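Local structure of copper-transporting ATPase PAA1, chloroplastic (Arabidopsis thaliana, 5LBD) at residues 8-13 with 126-131; 31-36 with 84-89; 35-40 with 73-78. The protein uses ATP hydrolysis to carry monovalent copper across the plastid envelope toward the stroma, the crystallised chain being its nucleotide-binding N-domain. The protein carries 2 engineered substitutions. All coordinates share one frame; numbering follows the deposited sequence.

Contact 1: 8-13 with 126-131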
ATOM      1  N   THR A   8      -8.016  -9.266   2.521  1.00 23.88           N
ATOM      2  CA  THR A   8      -8.501 -10.520   1.957  1.00 29.67           C
ATOM      3  C   THR A   8      -7.803 -10.897   0.666  1.00 36.63           C
ATOM      4  O   THR A   8      -7.527 -12.082   0.434  1.00 34.46           O
ATOM      5  CB  THR A   8     -10.015 -10.461   1.731  1.00 42.81           C
ATOM      6  OG1 THR A   8     -10.339  -9.392   0.845  1.00 46.04           O
ATOM      7  CG2 THR A   8     -10.720 -10.250   3.045  1.00 39.93           C
ATOM      8  N   GLU A   9      -7.481  -9.923  -0.167  1.00 21.40           N
ATOM      9  CA  GLU A   9      -6.931 -10.212  -1.476  1.00 25.92           C
ATOM     10  C   GLU A   9      -5.942  -9.130  -1.858  1.00 24.18           C
ATOM     11  O   GLU A   9      -6.208  -7.936  -1.682  1.00 22.65           O
ATOM     12  CB  GLU A   9      -8.025 -10.308  -2.528  1.00 26.13           C
ATOM     13  CG  GLU A   9      -7.526 -10.814  -3.866  1.00 29.58           C
ATOM     14  CD  GLU A   9      -8.650 -10.983  -4.883  1.00 32.70           C
ATOM     15  OE1 GLU A   9      -9.775 -10.527  -4.591  1.00 43.69           O
ATOM     16  OE2 GLU A   9      -8.420 -11.588  -5.958  1.00 39.51           O
ATOM     17  N   VAL A  10      -4.813  -9.556  -2.404  1.00 20.28           N
ATOM     18  CA  VAL A  10      -3.844  -8.664  -3.012  1.00 17.18           C
ATOM     19  C   VAL A  10      -3.787  -9.014  -4.486  1.00 18.46           C
ATOM     20  O   VAL A  10      -3.527 -10.173  -4.833  1.00 21.66           O
ATOM     21  CB  VAL A  10      -2.456  -8.786  -2.371  1.00 16.93           C
ATOM     22  CG1 VAL A  10      -1.498  -7.816  -2.967  1.00 19.87           C
ATOM     23  CG2 VAL A  10      -2.552  -8.548  -0.856  1.00 20.20           C
ATOM     24  N   ILE A  11      -4.061  -8.031  -5.357  1.00 18.23           N
ATOM     25  CA  ILE A  11      -4.128  -8.246  -6.799  1.00 20.29           C
ATOM     26  C   ILE A  11      -2.970  -7.513  -7.470  1.00 20.22           C
ATOM     27  O   ILE A  11      -2.773  -6.316  -7.228  1.00 20.75           O
ATOM     28  CB  ILE A  11      -5.477  -7.769  -7.355  1.00 25.68           C
ATOM     29  CG1 ILE A  11      -6.626  -8.441  -6.600  1.00 28.21           C
ATOM     30  CG2 ILE A  11      -5.572  -8.076  -8.849  1.00 32.51           C
ATOM     31  CD1 ILE A  11      -7.988  -7.950  -6.970  1.00 33.14           C
ATOM     32  N   ILE A  12      -2.256  -8.210  -8.348  1.00 26.52           N
ATOM     33  CA  ILE A  12      -1.002  -7.744  -8.941  1.00 29.74           C
ATOM     34  C   ILE A  12      -1.160  -7.694 -10.455  1.00 27.70           C
ATOM     35  O   ILE A  12      -1.558  -8.693 -11.060  1.00 30.76           O
ATOM     36  CB  ILE A  12       0.190  -8.656  -8.596  1.00 51.20           C
ATOM     37  CG1 ILE A  12       0.291  -8.923  -7.099  1.00 65.20           C
ATOM     38  CG2 ILE A  12       1.477  -8.046  -9.145  1.00 50.84           C
ATOM     39  CD1 ILE A  12       0.541  -7.715  -6.303  1.00 34.75           C
ATOM     40  N   PRO A  13      -0.778  -6.601 -11.124  1.00 31.04           N
ATOM     41  CA  PRO A  13      -0.831  -6.517 -12.588  1.00 34.59           C
ATOM     42  C   PRO A  13       0.418  -7.032 -13.284  1.00 38.94           C
ATOM     43  O   PRO A  13       0.310  -7.252 -14.509  1.00 47.17           O
ATOM     44  CB  PRO A  13      -0.990  -5.025 -12.835  1.00 53.83           C
ATOM     45  CG  PRO A  13      -0.222  -4.415 -11.717  1.00 38.77           C
ATOM     46  CD  PRO A  13      -0.322  -5.333 -10.534  1.00 39.45           C
ATOM     47  N   ALA A 126      -0.470  -2.572  -7.267  1.00 19.08           N
ATOM     48  CA  ALA A 126      -1.382  -3.531  -6.666  1.00 19.83           C
ATOM     49  C   ALA A 126      -2.650  -2.837  -6.213  1.00 14.57           C
ATOM     50  O   ALA A 126      -2.706  -1.617  -6.043  1.00 15.52           O
ATOM     51  CB  ALA A 126      -0.732  -4.226  -5.467  1.00 18.01           C
ATOM     52  N   VAL A 127      -3.666  -3.646  -5.975  1.00 14.16           N
ATOM     53  CA  VAL A 127      -4.839  -3.210  -5.241  1.00 15.36           C
ATOM     54  C   VAL A 127      -5.004  -4.221  -4.113  1.00 16.20           C
ATOM     55  O   VAL A 127      -4.762  -5.417  -4.298  1.00 18.33           O
ATOM     56  CB  VAL A 127      -6.095  -3.075  -6.136  1.00 19.12           C
ATOM     57  CG1 VAL A 127      -6.458  -4.379  -6.814  1.00 28.04           C
ATOM     58  CG2 VAL A 127      -7.271  -2.545  -5.325  1.00 23.83           C
ATOM     59  N   ILE A 128      -5.363  -3.746  -2.936  1.00 16.61           N
ATOM     60  CA  ILE A 128      -5.626  -4.604  -1.786  1.00 17.10           C
ATOM     61  C   ILE A 128      -7.095  -4.480  -1.423  1.00 20.43           C
ATOM     62  O   ILE A 128      -7.601  -3.362  -1.246  1.00 19.34           O
ATOM     63  CB  ILE A 128      -4.748  -4.254  -0.567  1.00 15.20           C
ATOM     64  CG1 ILE A 128      -3.263  -4.273  -0.944  1.00 20.01           C
ATOM     65  CG2 ILE A 128      -5.056  -5.212   0.590  1.00 18.38           C
ATOM     66  CD1 ILE A 128      -2.351  -3.721   0.139  1.00 26.88           C
ATOM     67  N   ARG A 129      -7.770  -5.611  -1.297  1.00 17.90           N
ATOM     68  CA  ARG A 129      -9.164  -5.671  -0.890  1.00 20.49           C
ATOM     69  C   ARG A 129      -9.259  -6.103   0.564  1.00 23.42           C
ATOM     70  O   ARG A 129      -8.485  -6.952   1.026  1.00 24.59           O
ATOM     71  CB  ARG A 129      -9.972  -6.653  -1.744  1.00 27.99           C
ATOM     72  CG  ARG A 129      -9.813  -6.488  -3.221  1.00 50.34           C
ATOM     73  CD  ARG A 129     -10.920  -7.236  -3.975  1.00 44.53           C
ATOM     74  NE  ARG A 129     -11.346  -8.468  -3.311  1.00 46.63           N
ATOM     75  CZ  ARG A 129     -12.410  -8.572  -2.515  1.00 52.59           C
ATOM     76  NH1 ARG A 129     -13.177  -7.511  -2.280  1.00 67.83           N
ATOM     77  NH2 ARG A 129     -12.706  -9.738  -1.944  1.00 60.35           N
ATOM     78  N   PHE A 130     -10.233  -5.532   1.270  1.00 24.07           N
ATOM     79  CA  PHE A 130     -10.510  -5.788   2.677  1.00 24.15           C
ATOM     80  C   PHE A 130     -11.958  -6.205   2.842  1.00 31.42           C
ATOM     81  O   PHE A 130     -12.839  -5.663   2.173  1.00 36.29           O
ATOM     82  CB  PHE A 130     -10.296  -4.536   3.523  1.00 22.83           C
ATOM     83  CG  PHE A 130      -8.936  -3.967   3.422  1.00 19.73           C
ATOM     84  CD1 PHE A 130      -8.580  -3.215   2.337  1.00 21.47           C
ATOM     85  CD2 PHE A 130      -7.981  -4.200   4.397  1.00 24.14           C
ATOM     86  CE1 PHE A 130      -7.306  -2.686   2.218  1.00 20.75           C
ATOM     87  CE2 PHE A 130      -6.708  -3.670   4.272  1.00 20.76           C
ATOM     88  CZ  PHE A 130      -6.375  -2.920   3.206  1.00 19.65           C
ATOM     89  N   GLU A 131     -12.206  -7.139   3.751  1.00 44.77           N
ATOM     90  CA  GLU A 131     -13.571  -7.512   4.108  1.00 39.59           C
ATOM     91  C   GLU A 131     -13.734  -7.401   5.621  1.00 55.40           C
ATOM     92  O   GLU A 131     -12.797  -6.991   6.316  1.00 62.34           O
ATOM     93  CB  GLU A 131     -13.904  -8.931   3.638  1.00 50.97           C
ATOM     94  CG  GLU A 131     -13.882  -9.116   2.120  1.00 56.81           C
ATOM     95  CD  GLU A 131     -14.136 -10.566   1.690  1.00 67.23           C
ATOM     96  OE1 GLU A 131     -14.466 -11.407   2.557  1.00 65.04           O
ATOM     97  OE2 GLU A 131     -13.997 -10.863   0.483  1.00 73.74           O
ATOM     98  OXT GLU A 131     -14.788  -7.710   6.183  1.00 60.59           O
TER
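The guanidinium of R129 is met on one face by T8 OG1, which sits 3.6 Å above its plane and toward the rim. At the edge, close to the plane, comes E9: R129 NE gives a charge-assisted hydrogen bond of 2.9 Å to E9 OE1, taken on the anti side of a carboxylate whose plane is turned 89° from the guanidinium plane. A bend at chi3 (-34°) turns NE toward E9. The next residue but one joins in: R129 NH2 gives a second such bond, 3.0 Å, to E131 OE2 on its anti lone pair, and R129 thus joins E9 and E131 in a salt-bridge network. T8 CG2 rests on E131, 3.5 Å from E131 CG.

Strands 8-11 and 126-130 pair antiparallel, with a classic beta bulge at the start: T8 and E9 both face R129. R129 O takes T8 N at 2.8 Å, plus weak bonds from T8 OG1 and E9 N, while R129 N returns a bond to E9 O. I11 and V127 form the next hydrogen-bonded pair, their side chains side by side with I11 CB 3.6 Å from V127 CG1. That face lies against helix 101-107, touching L103. The opposite face, with V10, I128 and F130, turns to helices 26-37 and 43-52, V10 reaching L30 and F130 reaching I48. Strand 7-11 is one edge of the sheet, and 123-130 continues it inward to strand 115-120.

Contact 2: 31-36 with 84-89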
HETATM    1  N   MSE A  31       4.478  -5.969   2.264  1.00 13.75           N
HETATM    2  CA  MSE A  31       5.567  -5.502   3.092  1.00 17.12           C
HETATM    3  C   MSE A  31       5.917  -4.040   2.772  1.00 17.64           C
HETATM    4  O   MSE A  31       6.189  -3.286   3.668  1.00 16.06           O
HETATM    5  CB  MSE A  31       6.745  -6.453   2.946  1.00 19.24           C
HETATM    6  CG  MSE A  31       6.425  -7.839   3.534  1.00 20.93           C
HETATM    7 SE   MSE A  31       7.950  -8.974   3.774  0.58 30.20          SE
HETATM    8  CE  MSE A  31       8.630  -8.724   2.079  1.00 24.65           C
ATOM      9  N   LEU A  32       5.853  -3.630   1.504  1.00 16.38           N
ATOM     10  CA  LEU A  32       6.126  -2.231   1.192  1.00 14.39           C
ATOM     11  C   LEU A  32       5.040  -1.340   1.764  1.00 13.52           C
ATOM     12  O   LEU A  32       5.316  -0.286   2.340  1.00 15.42           O
ATOM     13  CB  LEU A  32       6.192  -2.058  -0.327  1.00 16.05           C
ATOM     14  CG  LEU A  32       7.400  -2.626  -1.046  1.00 16.38           C
ATOM     15  CD1 LEU A  32       7.125  -2.684  -2.526  1.00 19.18           C
ATOM     16  CD2 LEU A  32       8.636  -1.822  -0.769  1.00 19.93           C
ATOM     17  N   ALA A  33       3.787  -1.742   1.587  1.00 15.43           N
ATOM     18  CA  ALA A  33       2.693  -0.915   2.120  1.00 15.84           C
ATOM     19  C   ALA A  33       2.747  -0.845   3.645  1.00 13.96           C
ATOM     20  O   ALA A  33       2.542   0.212   4.245  1.00 16.68           O
ATOM     21  CB  ALA A  33       1.356  -1.471   1.661  1.00 15.70           C
ATOM     22  N   ALA A  34       3.075  -1.959   4.294  1.00 14.84           N
ATOM     23  CA  ALA A  34       3.181  -1.937   5.740  1.00 14.94           C
ATOM     24  C   ALA A  34       4.279  -1.003   6.221  1.00 16.93           C
ATOM     25  O   ALA A  34       4.171  -0.448   7.308  1.00 17.28           O
ATOM     26  CB  ALA A  34       3.420  -3.337   6.269  1.00 16.35           C
ATOM     27  N   ALA A  35       5.364  -0.860   5.463  1.00 15.25           N
ATOM     28  CA  ALA A  35       6.414   0.061   5.863  1.00 17.58           C
ATOM     29  C   ALA A  35       5.908   1.499   5.874  1.00 15.64           C
ATOM     30  O   ALA A  35       6.252   2.286   6.757  1.00 18.11           O
ATOM     31  CB  ALA A  35       7.592  -0.059   4.916  1.00 19.14           C
ATOM     32  N   VAL A  36       5.078   1.843   4.897  1.00 15.17           N
ATOM     33  CA  VAL A  36       4.437   3.158   4.889  1.00 15.60           C
ATOM     34  C   VAL A  36       3.501   3.300   6.082  1.00 15.87           C
ATOM     35  O   VAL A  36       3.459   4.358   6.732  1.00 19.35           O
ATOM     36  CB  VAL A  36       3.684   3.349   3.559  1.00 15.98           C
ATOM     37  CG1 VAL A  36       2.916   4.703   3.542  1.00 19.56           C
ATOM     38  CG2 VAL A  36       4.647   3.284   2.395  1.00 19.68           C
ATOM     39  N   VAL A  84       6.615   4.921  -2.216  1.00 18.74           N
ATOM     40  CA  VAL A  84       5.551   3.937  -2.047  1.00 16.18           C
ATOM     41  C   VAL A  84       4.316   4.687  -1.575  1.00 16.97           C
ATOM     42  O   VAL A  84       4.355   5.343  -0.533  1.00 16.31           O
ATOM     43  CB  VAL A  84       5.935   2.826  -1.061  1.00 16.27           C
ATOM     44  CG1 VAL A  84       4.768   1.879  -0.869  1.00 17.07           C
ATOM     45  CG2 VAL A  84       7.138   2.072  -1.559  1.00 19.19           C
ATOM     46  N   THR A  85       3.228   4.596  -2.336  1.00 14.03           N
ATOM     47  CA  THR A  85       1.974   5.244  -1.999  1.00 13.00           C
ATOM     48  C   THR A  85       0.951   4.189  -1.622  1.00 16.69           C
ATOM     49  O   THR A  85       0.917   3.100  -2.191  1.00 16.71           O
ATOM     50  CB  THR A  85       1.421   6.068  -3.151  1.00 15.51           C
ATOM     51  OG1 THR A  85       1.352   5.240  -4.315  1.00 17.93           O
ATOM     52  CG2 THR A  85       2.325   7.242  -3.403  1.00 21.41           C
ATOM     53  N   VAL A  86       0.085   4.540  -0.680  1.00 15.74           N
ATOM     54  CA  VAL A  86      -0.983   3.691  -0.194  1.00 12.72           C
ATOM     55  C   VAL A  86      -2.224   4.562  -0.087  1.00 16.02           C
ATOM     56  O   VAL A  86      -2.262   5.475   0.747  1.00 15.10           O
ATOM     57  CB  VAL A  86      -0.667   3.076   1.162  1.00 15.00           C
ATOM     58  CG1 VAL A  86      -1.748   2.181   1.563  1.00 17.15           C
ATOM     59  CG2 VAL A  86       0.676   2.335   1.136  1.00 16.63           C
ATOM     60  N   GLY A  87      -3.226   4.312  -0.920  1.00 13.16           N
ATOM     61  CA  GLY A  87      -4.417   5.139  -0.832  1.00 15.28           C
ATOM     62  C   GLY A  87      -5.382   4.944  -1.966  1.00 15.71           C
ATOM     63  O   GLY A  87      -5.463   3.863  -2.554  1.00 14.90           O
ATOM     64  N   THR A  88      -6.180   5.980  -2.213  1.00 14.27           N
ATOM     65  CA  THR A  88      -7.142   5.896  -3.290  1.00 12.64           C
ATOM     66  C   THR A  88      -6.435   5.801  -4.640  1.00 14.59           C
ATOM     67  O   THR A  88      -5.264   6.151  -4.793  1.00 15.59           O
ATOM     68  CB  THR A  88      -8.046   7.136  -3.342  1.00 17.22           C
ATOM     69  OG1 THR A  88      -7.245   8.276  -3.641  1.00 18.12           O
ATOM     70  CG2 THR A  88      -8.773   7.353  -2.045  1.00 17.93           C
ATOM     71  N   LEU A  89      -7.202   5.390  -5.642  1.00 16.69           N
ATOM     72  CA  LEU A  89      -6.674   5.371  -6.999  1.00 17.38           C
ATOM     73  C   LEU A  89      -6.235   6.768  -7.429  1.00 21.35           C
ATOM     74  O   LEU A  89      -5.175   6.930  -8.046  1.00 18.31           O
ATOM     75  CB  LEU A  89      -7.727   4.811  -7.940  1.00 19.39           C
ATOM     76  CG  LEU A  89      -7.321   4.691  -9.412  1.00 23.34           C
ATOM     77  CD1 LEU A  89      -6.090   3.792  -9.538  1.00 26.42           C
ATOM     78  CD2 LEU A  89      -8.452   4.183 -10.259  1.00 32.06           C
TER
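V36 and V84 make the tight end of this contact: V36 CG2 lies 3.6 Å from V84 CG1, the two side chains crossing obliquely, and V36 CG2 also rests 3.6 Å from V84 O. V84 CG1 stands anti to its own backbone N (chi1 177°), which sends it to the helix, where it also reaches the backbone carbonyl of L32. Two residues along the strand, V86 CG2 fits between two helix residues, 3.9 Å from A33 CB and 4.0 Å from V36 CB. The V36 and V86 side chains pass one another, pointing opposite ways.

L32 is looser, since its CB comes no nearer than 4.2 Å to V84 CG1, and its side chain finds neighbours in W24, M60 and V120 instead. All five touching residues are buried and the side-chain contacts are apolar. The more open side is the back of the helix, where the partly exposed A34 points away from the strand and touches A52 of helix 43-52. On the far side of the strand, T85 turns from the helix, toward H95 and V76.

The helix segment runs across the strand at 81°, their axes 8.1 Å apart. Where they meet, A33 offers only its CB, and V36, V84 and V86 their methyls. It is the helix-on-sheet core of the P1B-type ATPase N-domain, an antiparallel sheet with helices packed on both faces.

Contact 3: 35-40 with 73-78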
ATOM      1  N   ALA A  35       5.364  -0.860   5.463  1.00 15.25           N
ATOM      2  CA  ALA A  35       6.414   0.061   5.863  1.00 17.58           C
ATOM      3  C   ALA A  35       5.908   1.499   5.874  1.00 15.64           C
ATOM      4  O   ALA A  35       6.252   2.286   6.757  1.00 18.11           O
ATOM      5  CB  ALA A  35       7.592  -0.059   4.916  1.00 19.14           C
ATOM      6  N   VAL A  36       5.078   1.843   4.897  1.00 15.17           N
ATOM      7  CA  VAL A  36       4.437   3.158   4.889  1.00 15.60           C
ATOM      8  C   VAL A  36       3.501   3.300   6.082  1.00 15.87           C
ATOM      9  O   VAL A  36       3.459   4.358   6.732  1.00 19.35           O
ATOM     10  CB  VAL A  36       3.684   3.349   3.559  1.00 15.98           C
ATOM     11  CG1 VAL A  36       2.916   4.703   3.542  1.00 19.56           C
ATOM     12  CG2 VAL A  36       4.647   3.284   2.395  1.00 19.68           C
ATOM     13  N   GLU A  37       2.696   2.269   6.327  1.00 17.07           N
ATOM     14  CA  GLU A  37       1.617   2.290   7.314  1.00 20.90           C
ATOM     15  C   GLU A  37       2.067   1.947   8.733  1.00 18.35           C
ATOM     16  O   GLU A  37       1.223   1.946   9.625  1.00 20.16           O
ATOM     17  CB  GLU A  37       0.508   1.315   6.897  1.00 20.81           C
ATOM     18  CG  GLU A  37      -0.149   1.662   5.574  1.00 22.15           C
ATOM     19  CD  GLU A  37      -0.950   2.931   5.622  1.00 35.96           C
ATOM     20  OE1 GLU A  37      -1.482   3.301   6.695  1.00 30.82           O
ATOM     21  OE2 GLU A  37      -1.017   3.600   4.583  1.00 36.37           O
ATOM     22  N   SER A  38       3.369   1.768   8.973  1.00 21.01           N
ATOM     23  CA  SER A  38       3.853   1.084  10.181  1.00 20.54           C
ATOM     24  C   SER A  38       3.333   1.699  11.471  1.00 24.68           C
ATOM     25  O   SER A  38       3.026   0.965  12.418  1.00 31.71           O
ATOM     26  CB  SER A  38       5.375   1.036  10.177  1.00 33.22           C
ATOM     27  OG  SER A  38       5.930   2.327  10.193  1.00 54.38           O
ATOM     28  N   ASN A  39       3.253   3.028  11.558  1.00 20.81           N
ATOM     29  CA  ASN A  39       2.851   3.659  12.800  1.00 25.88           C
ATOM     30  C   ASN A  39       1.414   4.152  12.800  1.00 23.44           C
ATOM     31  O   ASN A  39       1.045   4.888  13.723  1.00 25.48           O
ATOM     32  CB  ASN A  39       3.778   4.829  13.111  1.00 33.98           C
ATOM     33  CG  ASN A  39       5.185   4.380  13.376  1.00 29.88           C
ATOM     34  OD1 ASN A  39       5.412   3.372  14.054  1.00 30.33           O
ATOM     35  ND2 ASN A  39       6.150   5.096  12.809  1.00 43.91           N
ATOM     36  N   THR A  40       0.601   3.758  11.817  1.00 21.48           N
ATOM     37  CA  THR A  40      -0.728   4.337  11.697  1.00 21.21           C
ATOM     38  C   THR A  40      -1.624   3.822  12.806  1.00 24.72           C
ATOM     39  O   THR A  40      -1.473   2.691  13.296  1.00 28.60           O
ATOM     40  CB  THR A  40      -1.371   4.012  10.346  1.00 26.15           C
ATOM     41  OG1 THR A  40      -2.549   4.819  10.183  1.00 35.29           O
ATOM     42  CG2 THR A  40      -1.741   2.567  10.284  1.00 27.77           C
ATOM     43  N   SER A  73      -7.274  10.481   1.587  1.00 17.47           N
ATOM     44  CA  SER A  73      -6.713  10.273   0.268  1.00 17.02           C
ATOM     45  C   SER A  73      -5.601   9.239   0.266  1.00 17.00           C
ATOM     46  O   SER A  73      -5.667   8.278  -0.485  1.00 17.32           O
ATOM     47  CB  SER A  73      -6.176  11.592  -0.285  1.00 23.23           C
ATOM     48  OG  SER A  73      -7.231  12.533  -0.435  1.00 24.23           O
ATOM     49  N   GLY A  74      -4.583   9.385   1.104  1.00 15.10           N
ATOM     50  CA  GLY A  74      -3.580   8.335   1.192  1.00 14.14           C
ATOM     51  C   GLY A  74      -2.361   8.793   1.957  1.00 15.30           C
ATOM     52  O   GLY A  74      -2.324   9.876   2.544  1.00 15.55           O
ATOM     53  N   ALA A  75      -1.363   7.915   1.933  1.00 15.22           N
ATOM     54  CA  ALA A  75      -0.068   8.142   2.540  1.00 14.20           C
ATOM     55  C   ALA A  75       1.030   7.772   1.563  1.00 13.95           C
ATOM     56  O   ALA A  75       0.806   7.064   0.575  1.00 14.03           O
ATOM     57  CB  ALA A  75       0.101   7.335   3.835  1.00 17.54           C
ATOM     58  N   VAL A  76       2.231   8.262   1.857  1.00 15.55           N
ATOM     59  CA  VAL A  76       3.416   8.004   1.047  1.00 16.59           C
ATOM     60  C   VAL A  76       4.637   8.035   1.954  1.00 15.19           C
ATOM     61  O   VAL A  76       4.674   8.766   2.953  1.00 17.86           O
ATOM     62  CB  VAL A  76       3.522   9.039  -0.103  1.00 17.33           C
ATOM     63  CG1 VAL A  76       3.538  10.435   0.430  1.00 21.41           C
ATOM     64  CG2 VAL A  76       4.758   8.772  -0.997  1.00 21.03           C
ATOM     65  N   ALA A  77       5.643   7.228   1.622  1.00 16.70           N
ATOM     66  CA  ALA A  77       6.937   7.302   2.280  1.00 15.76           C
ATOM     67  C   ALA A  77       7.952   6.762   1.294  1.00 16.76           C
ATOM     68  O   ALA A  77       7.596   6.163   0.276  1.00 20.44           O
ATOM     69  CB  ALA A  77       6.946   6.526   3.613  1.00 19.70           C
ATOM     70  N   ILE A  78       9.214   6.979   1.584  1.00 16.53           N
ATOM     71  CA  ILE A  78      10.279   6.345   0.831  1.00 18.40           C
ATOM     72  C   ILE A  78      10.629   5.062   1.553  1.00 19.07           C
ATOM     73  O   ILE A  78      10.997   5.079   2.726  1.00 23.00           O
ATOM     74  CB  ILE A  78      11.500   7.250   0.699  1.00 20.66           C
ATOM     75  CG1 ILE A  78      11.096   8.579   0.065  1.00 22.90           C
ATOM     76  CG2 ILE A  78      12.620   6.575  -0.101  1.00 25.67           C
ATOM     77  CD1 ILE A  78      10.564   8.462  -1.318  1.00 32.05           C
TER
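The last turn of helix 26-37 meets strand 74-79 here, in a part of the P1B-type N-domain fold that carries family sequence motifs: E37 and H42 on one side, the glycine-rich turn before A75 on the other. In relatives these motifs border the nucleotide pocket, so E37 probably lies near it in this protein too.

V36 spans two alanines on the strand. Its CG1 methyl packs 3.9 Å from A75 CB and 4.0 Å from V76 N, while CG2 sits 4.1 Å from A77 N and 4.2 Å from A77 CB. V76, between them, points to the other face of the sheet, toward W91, whose NE1 bonds to A75 O. An alanine in place of V36 would probably open a gap over A75 and A77, because both methyls that touch the strand would be gone.

Past V36 the chain makes a type I turn from E37 to T40, closed by T40 N on E37 O at 2.9 Å, and T40 OG1 then bonds to H42 N. On the strand side, S73 and G74 form a classic beta bulge against strand 68-70. The E37 chain bends at chi2 (-68°), which brings CD round toward strand 74-79, and E37 OE2 lies 4.0 Å from A75 CB.

Overall arrangement
From the N terminus, strand 7-11 comes first, and contact 1 pairs it with the last strand, so that it closes nearly the whole chain into one loop. Helix 26-37 follows, and its contacts both fall within that loop. Contact 2 takes the helix to strand 82-87; contact 3 starts from the same helix, sharing A35 and V36, and closes a shorter loop to strand 74-79 within that of contact 2. These two strands are neighbours, joined where V86 O meets A75 N, and the two contacts lie about 6 Å apart between centres. Contacts 1 and 3, about 17 Å apart between centres, lie on opposite sides of the chain's centre, yet all three reach one sheet.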